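Long-range contacts in agarase (Microbulbifer thermotolerans, PDB 3WZ1), which hydrolyses the beta-1,4-galactosidic linkages of agarose in endo fashion through its GH16 catalytic domain, the part present here, releasing mainly neoagarotetraose: residues P34-K38 with P64-Y68; G72-S78 with N262-D267; A106-N112 with W182-H187. One frame throughout, in Å; residues are numbered along the deposited sequence.

Contact 1 of 3, residues P34-K38 with P64-Y68; sequences PAAGK and PHYSY
Ala35, Lys38 and His65 carry most of the 290 Å² buried where the irregular loop 34-38 lies against 64-68, a 3-10 segment (64-65) that leads into the start of strand 67-70. The loop is a tight turn: Lys38 N donates to Pro34 O at 2.9 Å, and Gly37 takes phi/psi of 100/-21, where a CB would collide with the preceding carbonyl O. Ala35 sits nearest the strand, its CA 4.5 Å from Tyr68 CA. Ala35 CA makes a CA-H...O contact with Ser67 O (3.3 Å, 155° at H), while Ala35 CB lies 3.4 Å from His65 O and 4.2 Å from Tyr68 CB. Lys38, at phi/psi 53/-134, folds its side chain back (m, m, t, m) toward its own turn, so that NZ donates to Ala35 O (2.9 Å) and to Ser67 O (3.0 Å), and weakly to Pro64 O (2.8 Å). Ser67, in its p rotamer, places OG 3.1 Å from Lys38 NZ, a further weak bond. The buried charge of Lys38 is met by a salt bridge to Glu48. His65, chi1 m, offers a ring face to Ala36 CB, a CH-pi contact 4.2 Å from the centroid and 24° off its normal. Away from the annotated sites, a buried lysine here pins a connecting loop to a strand of the GH16 beta-jelly roll.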
loop_
_atom_site.group_PDB
_atom_site.type_symbol
_atom_site.label_atom_id
_atom_site.label_comp_id
_atom_site.label_asym_id
_atom_site.label_seq_id
_atom_site.Cartn_x
_atom_site.Cartn_y
_atom_site.Cartn_z
ATOM N N PRO A 34 16.966 8.356 -10.147
ATOM C CA PRO A 34 16.834 9.657 -9.521
ATOM C C PRO A 34 15.448 10.255 -9.654
ATOM O O PRO A 34 14.712 9.925 -10.577
ATOM C CB PRO A 34 17.885 10.497 -10.250
ATOM C CG PRO A 34 18.916 9.515 -10.644
ATOM C CD PRO A 34 18.155 8.288 -11.026
ATOM N N ALA A 35 15.101 11.116 -8.709
ATOM C CA ALA A 35 13.773 11.705 -8.641
ATOM C C ALA A 35 13.303 12.264 -9.977
ATOM O O ALA A 35 12.216 11.929 -10.432
ATOM C CB ALA A 35 13.738 12.781 -7.598
ATOM N N ALA A 36 14.127 13.108 -10.612
ATOM C CA ALA A 36 13.791 13.657 -11.930
ATOM C C ALA A 36 14.343 12.732 -13.009
ATOM O O ALA A 36 15.568 12.592 -13.130
ATOM C CB ALA A 36 14.380 15.066 -12.078
ATOM N N GLY A 37 13.460 12.086 -13.764
ATOM C CA GLY A 37 13.874 11.260 -14.908
ATOM C C GLY A 37 13.917 9.769 -14.641
ATOM O O GLY A 37 13.874 8.981 -15.573
ATOM N N LYS A 38 14.020 9.383 -13.368
ATOM C CA LYS A 38 14.013 7.971 -12.993
ATOM C C LYS A 38 15.077 7.175 -13.771
ATOM O O LYS A 38 16.223 7.611 -13.853
ATOM C CB LYS A 38 12.595 7.396 -13.117
ATOM C CG LYS A 38 11.552 8.070 -12.232
ATOM C CD LYS A 38 11.881 7.895 -10.754
ATOM C CE LYS A 38 10.705 8.278 -9.860
ATOM N NZ LYS A 38 10.420 9.749 -9.895
ATOM N N PRO A 64 6.047 13.893 -9.123
ATOM C CA PRO A 64 6.985 12.873 -9.584
ATOM C C PRO A 64 8.361 12.942 -8.896
ATOM O O PRO A 64 9.029 11.929 -8.765
ATOM C CB PRO A 64 7.049 13.097 -11.108
ATOM C CG PRO A 64 6.613 14.496 -11.297
ATOM C CD PRO A 64 5.608 14.770 -10.223
ATOM N N HIS A 65 8.787 14.129 -8.486
ATOM C CA HIS A 65 10.129 14.276 -7.901
ATOM C C HIS A 65 10.199 13.912 -6.420
ATOM O O HIS A 65 11.224 14.108 -5.795
ATOM C CB HIS A 65 10.677 15.672 -8.131
ATOM C CG HIS A 65 10.711 16.055 -9.575
ATOM N ND1 HIS A 65 10.812 17.361 -10.005
ATOM C CD2 HIS A 65 10.634 15.296 -10.689
ATOM C CE1 HIS A 65 10.788 17.389 -11.324
ATOM N NE2 HIS A 65 10.677 16.149 -11.768
ATOM N N TYR A 66 9.088 13.400 -5.897
ATOM C CA TYR A 66 8.991 12.925 -4.501
ATOM C C TYR A 66 8.986 11.397 -4.422
ATOM O O TYR A 66 8.713 10.830 -3.360
ATOM C CB TYR A 66 7.800 13.601 -3.783
ATOM C CG TYR A 66 8.074 15.059 -3.561
ATOM C CD1 TYR A 66 8.087 15.950 -4.639
ATOM C CD2 TYR A 66 8.417 15.553 -2.308
ATOM C CE1 TYR A 66 8.383 17.288 -4.451
ATOM C CE2 TYR A 66 8.731 16.892 -2.122
ATOM C CZ TYR A 66 8.700 17.755 -3.212
ATOM O OH TYR A 66 9.027 19.096 -3.015
ATOM N N SER A 67 9.317 10.744 -5.527
ATOM C CA SER A 67 9.709 9.328 -5.534
ATOM C C SER A 67 11.069 9.173 -6.193
ATOM O O SER A 67 11.412 9.915 -7.110
ATOM C CB SER A 67 8.655 8.492 -6.278
ATOM O OG SER A 67 8.480 8.929 -7.614
ATOM N N TYR A 68 11.857 8.215 -5.714
ATOM C CA TYR A 68 13.141 7.891 -6.325
ATOM C C TYR A 68 13.565 6.515 -5.829
ATOM O O TYR A 68 13.028 6.010 -4.839
ATOM C CB TYR A 68 14.229 8.949 -6.013
ATOM C CG TYR A 68 14.548 9.149 -4.565
ATOM C CD1 TYR A 68 13.810 10.035 -3.778
ATOM C CD2 TYR A 68 15.579 8.452 -3.972
ATOM C CE1 TYR A 68 14.110 10.228 -2.432
ATOM C CE2 TYR A 68 15.888 8.648 -2.633
ATOM C CZ TYR A 68 15.150 9.527 -1.876
ATOM O OH TYR A 68 15.453 9.697 -0.534
#

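Contact 2 of 3, residues G72-S78 with N262-D267. With NA (sodium ion), chain B.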
loop_
_atom_site.group_PDB
_atom_site.type_symbol
_atom_site.label_atom_id
_atom_site.label_comp_id
_atom_site.label_asym_id
_atom_site.label_seq_id
_atom_site.Cartn_x
_atom_site.Cartn_y
_atom_site.Cartn_z
ATOM N N GLY A 72 19.147 0.506 -2.797
ATOM C CA GLY A 72 18.365 -0.737 -2.653
ATOM C C GLY A 72 16.905 -0.538 -2.229
ATOM O O GLY A 72 16.197 -1.506 -1.920
ATOM N N LYS A 73 16.448 0.702 -2.203
ATOM C CA LYS A 73 15.107 1.013 -1.704
ATOM C C LYS A 73 14.400 1.966 -2.643
ATOM O O LYS A 73 15.017 2.887 -3.184
ATOM C CB LYS A 73 15.183 1.729 -0.347
ATOM C CG LYS A 73 16.025 1.049 0.727
ATOM C CD LYS A 73 15.305 -0.140 1.276
ATOM C CE LYS A 73 16.067 -0.808 2.416
ATOM N NZ LYS A 73 17.108 -1.735 1.883
ATOM N N LEU A 74 13.096 1.763 -2.786
ATOM C CA LEU A 74 12.227 2.833 -3.261
ATOM C C LEU A 74 11.958 3.792 -2.112
ATOM O O LEU A 74 11.614 3.374 -1.009
ATOM C CB LEU A 74 10.917 2.255 -3.786
ATOM C CG LEU A 74 9.769 3.225 -4.074
ATOM C CD1 LEU A 74 10.047 4.068 -5.307
ATOM C CD2 LEU A 74 8.498 2.432 -4.270
ATOM N N ALA A 75 12.106 5.093 -2.386
ATOM C CA ALA A 75 11.817 6.145 -1.421
ATOM C C ALA A 75 10.636 6.951 -1.909
ATOM O O ALA A 75 10.611 7.385 -3.068
ATOM C CB ALA A 75 13.017 7.068 -1.234
ATOM N N ILE A 76 9.662 7.108 -1.025
ATOM C CA ILE A 76 8.525 7.981 -1.192
ATOM C C ILE A 76 8.688 9.078 -0.152
ATOM O O ILE A 76 8.583 8.818 1.065
ATOM C CB ILE A 76 7.212 7.223 -0.951
ATOM C CG1 ILE A 76 7.034 6.035 -1.891
ATOM C CG2 ILE A 76 6.009 8.174 -0.985
ATOM C CD1 ILE A 76 6.962 6.392 -3.366
ATOM N N THR A 77 8.901 10.308 -0.601
ATOM C CA THR A 77 9.136 11.403 0.337
ATOM C C THR A 77 7.993 12.434 0.285
ATOM O O THR A 77 6.960 12.222 -0.360
ATOM C CB THR A 77 10.553 11.971 0.166
ATOM O OG1 THR A 77 10.907 12.785 1.298
ATOM C CG2 THR A 77 10.687 12.743 -1.126
ATOM N N SER A 78 8.172 13.500 1.046
ATOM C CA SER A 78 7.141 14.486 1.310
ATOM C C SER A 78 7.788 15.855 1.461
ATOM O O SER A 78 8.963 15.978 1.843
ATOM C CB SER A 78 6.349 14.132 2.564
ATOM O OG SER A 78 7.177 14.045 3.711
ATOM N N ASN A 262 10.512 12.213 7.120
ATOM C CA ASN A 262 9.573 12.576 6.062
ATOM C C ASN A 262 9.519 11.580 4.914
ATOM O O ASN A 262 8.879 11.845 3.897
ATOM C CB ASN A 262 9.900 13.998 5.555
ATOM C CG ASN A 262 11.233 14.084 4.830
ATOM O OD1 ASN A 262 11.915 13.090 4.602
ATOM N ND2 ASN A 262 11.606 15.306 4.440
ATOM N N THR A 263 10.148 10.419 5.081
ATOM C CA THR A 263 10.283 9.485 3.977
ATOM C C THR A 263 9.865 8.073 4.365
ATOM O O THR A 263 10.222 7.571 5.440
ATOM C CB THR A 263 11.723 9.491 3.419
ATOM O OG1 THR A 263 12.067 10.836 3.051
ATOM C CG2 THR A 263 11.848 8.617 2.201
ATOM N N TYR A 264 9.129 7.457 3.439
ATOM C CA TYR A 264 8.614 6.071 3.528
ATOM C C TYR A 264 9.456 5.242 2.590
ATOM O O TYR A 264 9.637 5.621 1.438
ATOM C CB TYR A 264 7.145 6.101 3.090
ATOM C CG TYR A 264 6.435 4.828 2.663
ATOM C CD1 TYR A 264 6.567 3.624 3.358
ATOM C CD2 TYR A 264 5.552 4.852 1.601
ATOM C CE1 TYR A 264 5.870 2.504 2.971
ATOM C CE2 TYR A 264 4.820 3.732 1.229
ATOM C CZ TYR A 264 5.004 2.548 1.898
ATOM O OH TYR A 264 4.276 1.418 1.513
ATOM N N TYR A 265 10.019 4.135 3.074
ATOM C CA TYR A 265 10.959 3.328 2.282
ATOM C C TYR A 265 10.414 1.953 2.010
ATOM O O TYR A 265 9.865 1.321 2.912
ATOM C CB TYR A 265 12.311 3.152 3.001
ATOM C CG TYR A 265 13.049 4.431 3.239
ATOM C CD1 TYR A 265 13.848 4.992 2.259
ATOM C CD2 TYR A 265 12.953 5.078 4.461
ATOM C CE1 TYR A 265 14.538 6.170 2.489
ATOM C CE2 TYR A 265 13.620 6.263 4.687
ATOM C CZ TYR A 265 14.415 6.789 3.706
ATOM O OH TYR A 265 15.069 7.994 3.940
ATOM N N VAL A 266 10.587 1.493 0.780
ATOM C CA VAL A 266 10.138 0.159 0.382
ATOM C C VAL A 266 11.336 -0.627 -0.119
ATOM O O VAL A 266 11.937 -0.288 -1.128
ATOM C CB VAL A 266 9.012 0.266 -0.666
ATOM C CG1 VAL A 266 8.613 -1.120 -1.184
ATOM C CG2 VAL A 266 7.822 0.994 -0.065
ATOM N N ASP A 267 11.691 -1.683 0.612
ATOM C CA ASP A 267 12.779 -2.583 0.216
ATOM C C ASP A 267 12.391 -3.420 -0.996
ATOM O O ASP A 267 13.201 -3.648 -1.906
ATOM C CB ASP A 267 13.172 -3.499 1.393
ATOM C CG ASP A 267 14.482 -4.212 1.172
ATOM O OD1 ASP A 267 15.353 -3.723 0.426
ATOM O OD2 ASP A 267 14.650 -5.302 1.769
HETATM NA NA NA B . 15.509 -3.712 -1.972
#
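Backbone hydrogen bonds define an antiparallel ladder, the short strand axes 73-76 and 264-266 lying 4.6 Å apart at 155°. Leu74 and Val266 form one hydrogen-bonded pair (Leu74 N to Val266 O 2.9 Å, Val266 N to Leu74 O 2.8 Å), Ile76 and Tyr264 the next (Ile76 N to Tyr264 O 2.9 Å, Tyr264 N to Ile76 O 2.8 Å); Ala75 and Tyr265 are the non-hydrogen-bonded pair between them.

Apolar contacts follow this alternation. Leu74, Ile76, Tyr264 and Val266 share one face, with Leu74 CB to Val266 CB at 4.2 Å and Ile76 CB to Tyr264 CD2 at 3.9 Å, and Ile236 of strand 232-239 packs on three of them. On the other face Ala75 CB meets Tyr265 CE1 at 4.1 Å.

Hydroxyls finish one end: Ser78 OG donates to Asn262 O (2.8 Å), and Thr77 OG1 lies 2.9 Å from Thr263 OG1.

Charge and metal close the other. Sodium is held by Gly72 O (2.3 Å), Asp267 O (2.3 Å) and Asp267 OD1 (2.4 Å), completed by Asp4 and Asp28. Lys73 NZ also bridges to Asp267 OD1 (3.0 Å), whereas Asp267 OD2 pairs with Arg107. One carboxylate thus serves the ion and two cations, tying strand register to the metal site.

Contact 3 of 3, residues A106-N112 with W182-H187; sequences ARAKLSN and WRDAFH
This is an antiparallel strand pairing in the GH16 beta-jelly roll that opens into a water-bridged loop contact: the end of strand 102-109 meets the 3-10 turn 182-184 and the beginning of strand 187-195. Ala108 and His187 form a hydrogen-bonded pair (CA-CA 5.6 Å): Ala108 N to His187 O 2.9 Å, His187 N to Ala108 O 3.0 Å. Beyond it water 3 spans the parting backbones, accepting from Leu110 N (3.1 Å) and lying 2.8 Å from Trp182 O. The CA-to-CB bond of Leu110 (m, t) points toward 182-187, Leu110 CD1 touching Trp182 CB at 3.9 Å and Leu110 CB lying 4.2 Å from Arg183 CB; its side chain is about 8 Å from that of the predicted proton donor, Glu134.

The extended Arg107 (t, t, t), its charge paired to Asp267, lays a guanidinium face over Phe186 CB, Arg107 CZ 3.6 Å away. Water 2 joins Arg107 NH2 (2.8 Å) to Phe186 O (3.0 Å). Lys73 makes a cation-pi contact on one face of the Phe186 ring; on the opposite face all-trans Lys109, whose CE lies 3.2 Å from Arg183 O, sets CB 3.7 Å from the ring centroid, only 5° off its normal.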
loop_
_atom_site.group_PDB
_atom_site.type_symbol
_atom_site.label_atom_id
_atom_site.label_comp_id
_atom_site.label_asym_id
_atom_site.label_seq_id
_atom_site.Cartn_x
_atom_site.Cartn_y
_atom_site.Cartn_z
ATOM N N ALA A 106 4.730 -6.337 0.353
ATOM C CA ALA A 106 5.801 -5.348 0.407
ATOM C C ALA A 106 6.587 -5.506 1.688
ATOM O O ALA A 106 6.026 -5.852 2.718
ATOM C CB ALA A 106 5.257 -3.939 0.357
ATOM N N ARG A 107 7.886 -5.223 1.607
ATOM C CA ARG A 107 8.705 -5.060 2.799
ATOM C C ARG A 107 9.073 -3.589 2.870
ATOM O O ARG A 107 9.659 -3.037 1.932
ATOM C CB ARG A 107 9.960 -5.937 2.743
ATOM C CG ARG A 107 10.888 -5.753 3.948
ATOM C CD ARG A 107 12.055 -6.720 3.951
ATOM N NE ARG A 107 12.707 -6.684 5.263
ATOM C CZ ARG A 107 13.880 -6.104 5.533
ATOM N NH1 ARG A 107 14.603 -5.505 4.601
ATOM N NH2 ARG A 107 14.344 -6.141 6.768
ATOM N N ALA A 108 8.667 -2.945 3.958
ATOM C CA ALA A 108 8.673 -1.470 3.995
ATOM C C ALA A 108 8.793 -0.915 5.389
ATOM O O ALA A 108 8.490 -1.604 6.361
ATOM C CB ALA A 108 7.421 -0.915 3.331
ATOM N N LYS A 109 9.270 0.333 5.459
ATOM C CA LYS A 109 9.414 1.078 6.719
ATOM C C LYS A 109 8.587 2.337 6.585
ATOM O O LYS A 109 8.925 3.218 5.800
ATOM C CB LYS A 109 10.882 1.415 6.975
ATOM C CG LYS A 109 11.143 2.036 8.346
ATOM C CD LYS A 109 12.627 2.220 8.562
ATOM C CE LYS A 109 12.926 2.894 9.892
ATOM N NZ LYS A 109 14.336 3.374 9.878
ATOM N N LEU A 110 7.507 2.412 7.348
ATOM C CA LEU A 110 6.609 3.574 7.320
ATOM C C LEU A 110 7.370 4.866 7.585
ATOM O O LEU A 110 8.329 4.885 8.360
ATOM C CB LEU A 110 5.538 3.484 8.397
ATOM C CG LEU A 110 4.790 2.167 8.587
ATOM C CD1 LEU A 110 3.716 2.319 9.653
ATOM C CD2 LEU A 110 4.216 1.648 7.273
ATOM N N SER A 111 6.913 5.957 6.992
ATOM C CA SER A 111 7.412 7.250 7.396
ATOM C C SER A 111 6.939 7.582 8.813
ATOM O O SER A 111 5.871 7.144 9.250
ATOM C CB SER A 111 6.934 8.334 6.439
ATOM O OG SER A 111 5.523 8.493 6.534
ATOM N N ASN A 112 7.739 8.399 9.513
ATOM C CA ASN A 112 7.401 8.827 10.853
ATOM C C ASN A 112 6.608 10.117 10.758
ATOM O O ASN A 112 7.065 11.193 11.129
ATOM C CB ASN A 112 8.686 8.992 11.650
ATOM C CG ASN A 112 8.450 9.324 13.102
ATOM O OD1 ASN A 112 7.328 9.459 13.577
ATOM N ND2 ASN A 112 9.571 9.456 13.830
ATOM N N TRP A 182 5.447 0.010 14.146
ATOM C CA TRP A 182 5.803 -0.493 12.828
ATOM C C TRP A 182 6.820 0.406 12.119
ATOM O O TRP A 182 7.687 -0.091 11.412
ATOM C CB TRP A 182 4.537 -0.706 11.980
ATOM C CG TRP A 182 3.561 -1.602 12.692
ATOM C CD1 TRP A 182 2.475 -1.225 13.390
ATOM C CD2 TRP A 182 3.669 -3.025 12.852
ATOM N NE1 TRP A 182 1.859 -2.317 13.955
ATOM C CE2 TRP A 182 2.587 -3.437 13.651
ATOM C CE3 TRP A 182 4.581 -3.984 12.401
ATOM C CZ2 TRP A 182 2.381 -4.774 14.001
ATOM C CZ3 TRP A 182 4.373 -5.299 12.729
ATOM C CH2 TRP A 182 3.295 -5.689 13.537
ATOM N N ARG A 183 6.739 1.717 12.348
ATOM C CA ARG A 183 7.693 2.672 11.766
ATOM C C ARG A 183 9.171 2.440 12.132
ATOM O O ARG A 183 10.073 2.943 11.442
ATOM C CB ARG A 183 7.325 4.114 12.156
ATOM C CG ARG A 183 7.391 4.310 13.673
ATOM C CD ARG A 183 7.922 5.640 14.130
ATOM N NE ARG A 183 8.117 5.547 15.585
ATOM C CZ ARG A 183 7.187 5.753 16.518
ATOM N NH1 ARG A 183 5.951 6.084 16.217
ATOM N NH2 ARG A 183 7.522 5.633 17.806
ATOM N N ASP A 184 9.437 1.681 13.195
ATOM C CA ASP A 184 10.808 1.543 13.670
ATOM C C ASP A 184 11.703 0.588 12.883
ATOM O O ASP A 184 12.911 0.550 13.125
ATOM C CB ASP A 184 10.813 1.103 15.135
ATOM C CG ASP A 184 10.380 2.202 16.083
ATOM O OD1 ASP A 184 10.360 3.376 15.686
ATOM O OD2 ASP A 184 10.070 1.866 17.252
ATOM N N ALA A 185 11.136 -0.197 11.971
ATOM C CA ALA A 185 11.901 -1.182 11.221
ATOM C C ALA A 185 11.186 -1.528 9.948
ATOM O O ALA A 185 10.018 -1.177 9.780
ATOM C CB ALA A 185 12.107 -2.454 12.049
ATOM N N PHE A 186 11.879 -2.213 9.048
ATOM C CA PHE A 186 11.208 -2.824 7.903
ATOM C C PHE A 186 10.366 -4.029 8.341
ATOM O O PHE A 186 10.826 -4.868 9.107
ATOM C CB PHE A 186 12.200 -3.225 6.825
ATOM C CG PHE A 186 12.765 -2.061 6.090
ATOM C CD1 PHE A 186 13.826 -1.347 6.616
ATOM C CD2 PHE A 186 12.218 -1.654 4.893
ATOM C CE1 PHE A 186 14.346 -0.260 5.936
ATOM C CE2 PHE A 186 12.728 -0.562 4.211
ATOM C CZ PHE A 186 13.792 0.142 4.744
ATOM N N HIS A 187 9.142 -4.090 7.850
ATOM C CA HIS A 187 8.248 -5.227 8.104
ATOM C C HIS A 187 7.676 -5.665 6.789
ATOM O O HIS A 187 7.610 -4.868 5.836
ATOM C CB HIS A 187 7.105 -4.820 9.022
ATOM C CG HIS A 187 7.554 -4.556 10.417
ATOM N ND1 HIS A 187 7.645 -5.556 11.365
ATOM C CD2 HIS A 187 7.988 -3.421 11.015
ATOM C CE1 HIS A 187 8.107 -5.042 12.489
ATOM N NE2 HIS A 187 8.308 -3.746 12.310
HETATM O O HOH W 1 10.926 -7.249 7.240
HETATM O O HOH W 2 13.305 -6.605 9.319
HETATM O O HOH W 3 7.138 -0.376 8.675
HETATM O O HOH W 4 10.194 5.677 10.290
#

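The contacts step across neighbouring strands of one jelly-roll sheet. Strand 67-70 of contact 1 pairs with 73-80 of contact 2, whose partner 264-276 pairs in turn with 102-109 of contact 3. Centres lie 11 Å apart between contacts 1 and 2, 10 Å between 2 and 3, and 21 Å between 1 and 3, which do not touch. Probable backbone hydrogen bonds join the steps: Tyr68 O to Ala75 N and Tyr265 O to Lys109 N, both 2.8 Å. Along the chain, contact 1 closes first, and contact 3 is nested within the 183 residues enclosed by contact 2. A strand near the C-terminal end of the domain is thus held between two from its first half.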